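Local structure of alanine racemase (Enterococcus faecalis, 3E5P) at residues C[83-88]-C[100-105]; C[126-131]-C[160-165]. The protein binds pyridoxal-5'-phosphate at a TIM-type barrel as a member of the alanine racemase family. The protein carries 1 engineered substitution. One frame throughout, in Å; residues are numbered along the deposited sequence.

Contact 1. Residues C[83-88]-C[100-105]; sequences ILILSV and YDLSVT. With PLP (pyridoxal-5'-phosphate), chain J.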
loop_
_atom_site.group_PDB
_atom_site.type_symbol
_atom_site.label_atom_id
_atom_site.label_comp_id
_atom_site.label_asym_id
_atom_site.label_seq_id
_atom_site.Cartn_x
_atom_site.Cartn_y
_atom_site.Cartn_z
ATOM N N ILE C 83 24.467 3.966 -9.806
ATOM C CA ILE C 83 23.222 3.960 -9.064
ATOM C C ILE C 83 23.434 4.947 -7.937
ATOM O O ILE C 83 24.417 4.850 -7.204
ATOM C CB ILE C 83 22.910 2.588 -8.427
ATOM C CG1 ILE C 83 22.965 1.480 -9.473
ATOM C CG2 ILE C 83 21.529 2.623 -7.795
ATOM C CD1 ILE C 83 22.710 0.110 -8.900
ATOM N N LEU C 84 22.521 5.898 -7.801
ATOM C CA LEU C 84 22.608 6.887 -6.748
ATOM C C LEU C 84 21.487 6.721 -5.725
ATOM O O LEU C 84 20.301 6.766 -6.063
ATOM C CB LEU C 84 22.542 8.283 -7.343
ATOM C CG LEU C 84 22.411 9.410 -6.317
ATOM C CD1 LEU C 84 23.651 9.454 -5.431
ATOM C CD2 LEU C 84 22.202 10.731 -7.052
ATOM N N ILE C 85 21.868 6.516 -4.469
ATOM C CA ILE C 85 20.905 6.381 -3.389
ATOM C C ILE C 85 20.575 7.819 -3.011
ATOM O O ILE C 85 21.399 8.513 -2.425
ATOM C CB ILE C 85 21.534 5.652 -2.192
ATOM C CG1 ILE C 85 21.953 4.250 -2.621
ATOM C CG2 ILE C 85 20.554 5.586 -1.036
ATOM C CD1 ILE C 85 22.700 3.491 -1.568
ATOM N N LEU C 86 19.373 8.267 -3.346
ATOM C CA LEU C 86 18.981 9.644 -3.077
ATOM C C LEU C 86 18.947 10.166 -1.637
ATOM O O LEU C 86 18.796 11.367 -1.432
ATOM C CB LEU C 86 17.645 9.927 -3.765
ATOM C CG LEU C 86 17.750 9.897 -5.293
ATOM C CD1 LEU C 86 16.399 10.186 -5.909
ATOM C CD2 LEU C 86 18.765 10.926 -5.760
ATOM N N SER C 87 19.094 9.303 -0.636
ATOM C CA SER C 87 19.080 9.806 0.739
ATOM C C SER C 87 20.230 9.323 1.636
ATOM O O SER C 87 21.077 8.525 1.224
ATOM C CB SER C 87 17.742 9.499 1.418
ATOM O OG SER C 87 17.566 10.342 2.553
ATOM N N VAL C 88 20.245 9.826 2.868
ATOM C CA VAL C 88 21.284 9.489 3.841
ATOM C C VAL C 88 21.347 8.005 4.191
ATOM O O VAL C 88 20.341 7.376 4.511
ATOM C CB VAL C 88 21.101 10.307 5.127
ATOM C CG1 VAL C 88 22.038 9.810 6.210
ATOM C CG2 VAL C 88 21.374 11.760 4.833
ATOM N N TYR C 100 28.897 -2.943 -3.586
ATOM C CA TYR C 100 28.136 -2.850 -4.824
ATOM C C TYR C 100 28.500 -1.605 -5.623
ATOM O O TYR C 100 27.830 -1.285 -6.602
ATOM C CB TYR C 100 26.632 -2.847 -4.535
ATOM C CG TYR C 100 26.128 -4.129 -3.912
ATOM C CD1 TYR C 100 26.152 -4.309 -2.528
ATOM C CD2 TYR C 100 25.642 -5.168 -4.705
ATOM C CE1 TYR C 100 25.703 -5.496 -1.942
ATOM C CE2 TYR C 100 25.192 -6.355 -4.136
ATOM C CZ TYR C 100 25.224 -6.514 -2.750
ATOM O OH TYR C 100 24.767 -7.686 -2.175
ATOM N N ASP C 101 29.570 -0.921 -5.211
ATOM C CA ASP C 101 30.027 0.306 -5.869
ATOM C C ASP C 101 28.827 1.197 -6.173
ATOM O O ASP C 101 28.527 1.481 -7.333
ATOM C CB ASP C 101 30.775 -0.011 -7.173
ATOM C CG ASP C 101 31.389 1.237 -7.819
ATOM O OD1 ASP C 101 32.040 1.114 -8.887
ATOM O OD2 ASP C 101 31.225 2.348 -7.259
ATOM N N LEU C 102 28.145 1.623 -5.116
ATOM C CA LEU C 102 26.969 2.473 -5.222
ATOM C C LEU C 102 27.366 3.890 -4.892
ATOM O O LEU C 102 28.301 4.107 -4.135
ATOM C CB LEU C 102 25.921 2.025 -4.214
ATOM C CG LEU C 102 25.585 0.545 -4.236
ATOM C CD1 LEU C 102 24.602 0.228 -3.128
ATOM C CD2 LEU C 102 25.023 0.200 -5.585
ATOM N N SER C 103 26.646 4.854 -5.446
ATOM C CA SER C 103 26.932 6.261 -5.181
ATOM C C SER C 103 25.943 6.792 -4.137
ATOM O O SER C 103 24.730 6.681 -4.326
ATOM C CB SER C 103 26.788 7.073 -6.467
ATOM O OG SER C 103 27.488 6.482 -7.537
ATOM N N VAL C 104 26.453 7.371 -3.049
ATOM C CA VAL C 104 25.583 7.916 -1.995
ATOM C C VAL C 104 25.590 9.432 -1.916
ATOM O O VAL C 104 26.563 10.088 -2.318
ATOM C CB VAL C 104 25.969 7.417 -0.586
ATOM C CG1 VAL C 104 25.706 5.946 -0.474
ATOM C CG2 VAL C 104 27.423 7.739 -0.298
ATOM N N THR C 105 24.503 9.989 -1.390
ATOM C CA THR C 105 24.429 11.427 -1.249
ATOM C C THR C 105 24.901 11.728 0.165
ATOM O O THR C 105 24.668 10.945 1.086
ATOM C CB THR C 105 22.989 11.971 -1.470
ATOM O OG1 THR C 105 22.273 12.000 -0.235
ATOM C CG2 THR C 105 22.239 11.089 -2.427
HETATM N N1 PLP J . 15.014 13.809 -7.289
HETATM C C2 PLP J . 14.736 13.444 -6.031
HETATM C C2A PLP J . 15.670 13.942 -5.003
HETATM C C3 PLP J . 13.646 12.637 -5.732
HETATM O O3 PLP J . 13.181 12.682 -4.482
HETATM C C4 PLP J . 12.774 12.145 -6.714
HETATM C C4A PLP J . 12.306 10.687 -6.618
HETATM O O4A PLP J . 11.817 10.020 -5.706
HETATM C C5 PLP J . 13.076 12.605 -8.010
HETATM C C6 PLP J . 14.195 13.384 -8.264
HETATM C C5A PLP J . 12.138 12.539 -9.163
HETATM O O4P PLP J . 11.323 13.647 -9.272
HETATM P P PLP J . 10.028 13.435 -10.082
HETATM O O1P PLP J . 10.385 13.506 -11.448
HETATM O O2P PLP J . 9.082 14.500 -10.005
HETATM O O3P PLP J . 9.451 12.158 -9.718
HETATM O O HOH W 1 27.189 3.828 -8.683
#
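Leu84 and Ser103 pair as a parallel beta bridge in the beta-alpha-beta unit of the eight-stranded barrel formed by strand 83-85, helix 94-99 and strand 103-106. The short strand axes approach to 4.7 Å and run at 28° to each other. Two backbone bonds fix the register: Ser103 N donates to Ile83 O at 2.8 Å, and Ser103 O receives Ile85 N at 2.9 Å. Each donor sits almost in line with the carbonyl it meets.

On the face carrying Leu84 and Ser103, CG of Leu84 is anti to the backbone N (chi1 171°), which carries CD1 to within 3.2 Å of Ser103 O. These two side chains also touch His130 of the next strand. Ile85 and Val104 point to the other face, side by side, with Ile85 CD1 4.0 Å from Val104 CG1; both rest on Leu97 of the connecting helix. Nearer the strand starts, Ile83 CD1 meets Leu102 CD2 at 4.0 Å, the two chains again alongside each other, next to Arg75 of helix 68-77.

A water ties the same end together. It accepts from Ile83 N at 2.9 Å and donates to Asp101 O and to Ser103 OG, while that OG also hydrogen-bonds Glu164 OE1, its strongest polar partner. Asp101, with positive phi, is the C-prime residue of the Schellman motif that ends helix 94-99. At the other end Leu86 turns away from 100-105, and its CD1 touches C2 of pyridoxal-5'-phosphate at 3.7 Å.

Ile83, Ile85, Leu102 and Val104 thus turn aliphatic groups to helices 68-77 and 94-99; Leu84 sets one beside polar Ser103, whose groups, like those of Ile83, have backbone, water or carboxylate partners and so need not be buried unsatisfied.

Contact 2. Residues C[126-131]-C[160-165]; sequences PLRVHL and EFLWEG
Glu160 O accepts Leu127 N at 3.0 Å, the first of the bonds along 160-165. Phe161 lies alongside Leu127, whose CD1 is 4.0 Å from Phe161 CE1, at the ring edge and in its plane. Leu162 sets CB against Pro126 CB at 3.7 Å. Its N-H gives Leu127 O a weak, bent bond, but its O accepts Val129 N at 2.9 Å. From Glu160 to Leu162 this alternation is that of adjacent parallel strands in the TIM-type barrel, connected through helix 146-156; the short strand axes run 46° apart. Trp163 CB touches Val129 CG2 at 4.0 Å, the side chains nearly perpendicular. At Glu164 the backbone leaves the extended range and the register slips by one residue. Its carboxylate reaches Arg128 and His130: OE1 takes His130 NE2 at 2.7 Å with its anti lone pair, near the imidazole plane, the two planes 82° apart, and is also hydrogen-bonded to Ser103 OG. OE2, less surely placed, faces Arg128 NE by charge alone, well out of the guanidinium plane; Asp101 is that arginine's stronger partner. Gly165 O accepts Leu131 N at 3.1 Å, and Gly165 CA lies over the His130 face, 4.0 Å from the centroid, while His130 ND1 bonds His203.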
loop_
_atom_site.group_PDB
_atom_site.type_symbol
_atom_site.label_atom_id
_atom_site.label_comp_id
_atom_site.label_asym_id
_atom_site.label_seq_id
_atom_site.Cartn_x
_atom_site.Cartn_y
_atom_site.Cartn_z
ATOM N N PRO C 126 37.396 3.685 -4.128
ATOM C CA PRO C 126 36.929 4.927 -3.509
ATOM C C PRO C 126 35.404 4.974 -3.445
ATOM O O PRO C 126 34.725 4.385 -4.283
ATOM C CB PRO C 126 37.529 6.008 -4.409
ATOM C CG PRO C 126 37.556 5.345 -5.744
ATOM C CD PRO C 126 38.059 3.957 -5.414
ATOM N N LEU C 127 34.880 5.660 -2.434
ATOM C CA LEU C 127 33.440 5.796 -2.231
ATOM C C LEU C 127 32.944 6.969 -3.069
ATOM O O LEU C 127 33.413 8.096 -2.894
ATOM C CB LEU C 127 33.152 6.075 -0.755
ATOM C CG LEU C 127 31.794 5.696 -0.168
ATOM C CD1 LEU C 127 31.666 6.348 1.192
ATOM C CD2 LEU C 127 30.673 6.135 -1.070
ATOM N N ARG C 128 32.013 6.696 -3.983
ATOM C CA ARG C 128 31.445 7.734 -4.852
ATOM C C ARG C 128 30.384 8.503 -4.076
ATOM O O ARG C 128 29.317 7.962 -3.783
ATOM C CB ARG C 128 30.761 7.123 -6.074
ATOM C CG ARG C 128 31.588 6.200 -6.938
ATOM C CD ARG C 128 30.662 5.544 -7.949
ATOM N NE ARG C 128 31.362 4.751 -8.945
ATOM C CZ ARG C 128 30.758 4.121 -9.949
ATOM N NH1 ARG C 128 29.437 4.194 -10.087
ATOM N NH2 ARG C 128 31.474 3.410 -10.816
ATOM N N VAL C 129 30.664 9.762 -3.758
ATOM C CA VAL C 129 29.704 10.557 -3.013
ATOM C C VAL C 129 29.201 11.785 -3.767
ATOM O O VAL C 129 29.965 12.472 -4.441
ATOM C CB VAL C 129 30.299 11.020 -1.661
ATOM C CG1 VAL C 129 31.204 9.930 -1.099
ATOM C CG2 VAL C 129 31.060 12.329 -1.834
ATOM N N HIS C 130 27.902 12.041 -3.664
ATOM C CA HIS C 130 27.294 13.217 -4.287
ATOM C C HIS C 130 26.857 14.098 -3.120
ATOM O O HIS C 130 26.098 13.659 -2.266
ATOM C CB HIS C 130 26.059 12.849 -5.133
ATOM C CG HIS C 130 26.378 12.133 -6.409
ATOM N ND1 HIS C 130 25.726 12.404 -7.596
ATOM C CD2 HIS C 130 27.259 11.138 -6.681
ATOM C CE1 HIS C 130 26.194 11.609 -8.543
ATOM N NE2 HIS C 130 27.125 10.831 -8.015
ATOM N N LEU C 131 27.343 15.327 -3.072
ATOM C CA LEU C 131 26.982 16.225 -1.983
ATOM C C LEU C 131 25.700 16.973 -2.308
ATOM O O LEU C 131 25.551 17.525 -3.398
ATOM C CB LEU C 131 28.115 17.224 -1.730
ATOM C CG LEU C 131 29.473 16.605 -1.382
ATOM C CD1 LEU C 131 30.528 17.704 -1.202
ATOM C CD2 LEU C 131 29.341 15.781 -0.109
ATOM N N GLU C 160 40.330 8.042 -0.211
ATOM C CA GLU C 160 39.308 7.061 0.150
ATOM C C GLU C 160 37.981 7.456 -0.478
ATOM O O GLU C 160 37.114 6.620 -0.711
ATOM C CB GLU C 160 39.149 6.986 1.669
ATOM C CG GLU C 160 40.366 6.448 2.416
ATOM C CD GLU C 160 41.571 7.366 2.334
ATOM O OE1 GLU C 160 41.557 8.420 3.004
ATOM O OE2 GLU C 160 42.529 7.033 1.603
ATOM N N PHE C 161 37.839 8.749 -0.743
ATOM C CA PHE C 161 36.632 9.285 -1.347
ATOM C C PHE C 161 36.827 9.592 -2.827
ATOM O O PHE C 161 37.942 9.559 -3.357
ATOM C CB PHE C 161 36.192 10.570 -0.634
ATOM C CG PHE C 161 35.667 10.354 0.760
ATOM C CD1 PHE C 161 34.580 9.511 0.987
ATOM C CD2 PHE C 161 36.243 11.016 1.844
ATOM C CE1 PHE C 161 34.076 9.333 2.273
ATOM C CE2 PHE C 161 35.744 10.842 3.136
ATOM C CZ PHE C 161 34.662 10.001 3.351
ATOM N N LEU C 162 35.712 9.896 -3.474
ATOM C CA LEU C 162 35.672 10.239 -4.879
ATOM C C LEU C 162 34.341 10.929 -5.025
ATOM O O LEU C 162 33.303 10.292 -4.859
ATOM C CB LEU C 162 35.706 8.973 -5.730
ATOM C CG LEU C 162 35.566 9.096 -7.251
ATOM C CD1 LEU C 162 34.121 9.350 -7.622
ATOM C CD2 LEU C 162 36.486 10.197 -7.775
ATOM N N TRP C 163 34.343 12.227 -5.299
ATOM C CA TRP C 163 33.059 12.891 -5.426
ATOM C C TRP C 163 32.597 13.002 -6.863
ATOM O O TRP C 163 33.117 13.763 -7.675
ATOM C CB TRP C 163 33.040 14.242 -4.687
ATOM C CG TRP C 163 33.609 15.419 -5.364
ATOM C CD1 TRP C 163 34.869 15.555 -5.844
ATOM C CD2 TRP C 163 32.967 16.688 -5.540
ATOM N NE1 TRP C 163 35.067 16.841 -6.305
ATOM C CE2 TRP C 163 33.913 17.557 -6.130
ATOM C CE3 TRP C 163 31.688 17.176 -5.253
ATOM C CZ2 TRP C 163 33.620 18.893 -6.438
ATOM C CZ3 TRP C 163 31.397 18.505 -5.560
ATOM C CH2 TRP C 163 32.362 19.347 -6.147
ATOM N N GLU C 164 31.602 12.174 -7.140
ATOM C CA GLU C 164 30.974 12.029 -8.433
ATOM C C GLU C 164 30.120 13.251 -8.776
ATOM O O GLU C 164 30.072 13.687 -9.928
ATOM C CB GLU C 164 30.118 10.763 -8.382
ATOM C CG GLU C 164 30.061 9.928 -9.632
ATOM C CD GLU C 164 29.442 8.564 -9.358
ATOM O OE1 GLU C 164 28.386 8.510 -8.693
ATOM O OE2 GLU C 164 30.009 7.548 -9.808
ATOM N N GLY C 165 29.446 13.815 -7.784
ATOM C CA GLY C 165 28.612 14.964 -8.078
ATOM C C GLY C 165 28.268 15.894 -6.935
ATOM O O GLY C 165 28.756 15.761 -5.816
#

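In the fold
From the N terminus, contact 1 closes first, its 100-105 segment returning beside 83-88 after the short helix 94-99. The chain then passes through helix 109-116 before 126-131 begins contact 2, which closes when 160-165 returns after helix 146-156. The two loops are therefore in series, neither enclosing nor crossing the other. Their centres are 10 Å apart because strands 103-106 and 127-132 are neighbours in the barrel sheet: Val104 O lies 2.7 Å from His130 N, a probable hydrogen bond. Ser103 OG to Glu164 OE1, at 2.5 Å also probably bonded, reaches one strand further. Together the contacts join four consecutive barrel strands, 83-85, 103-106, 127-132 and 161-167.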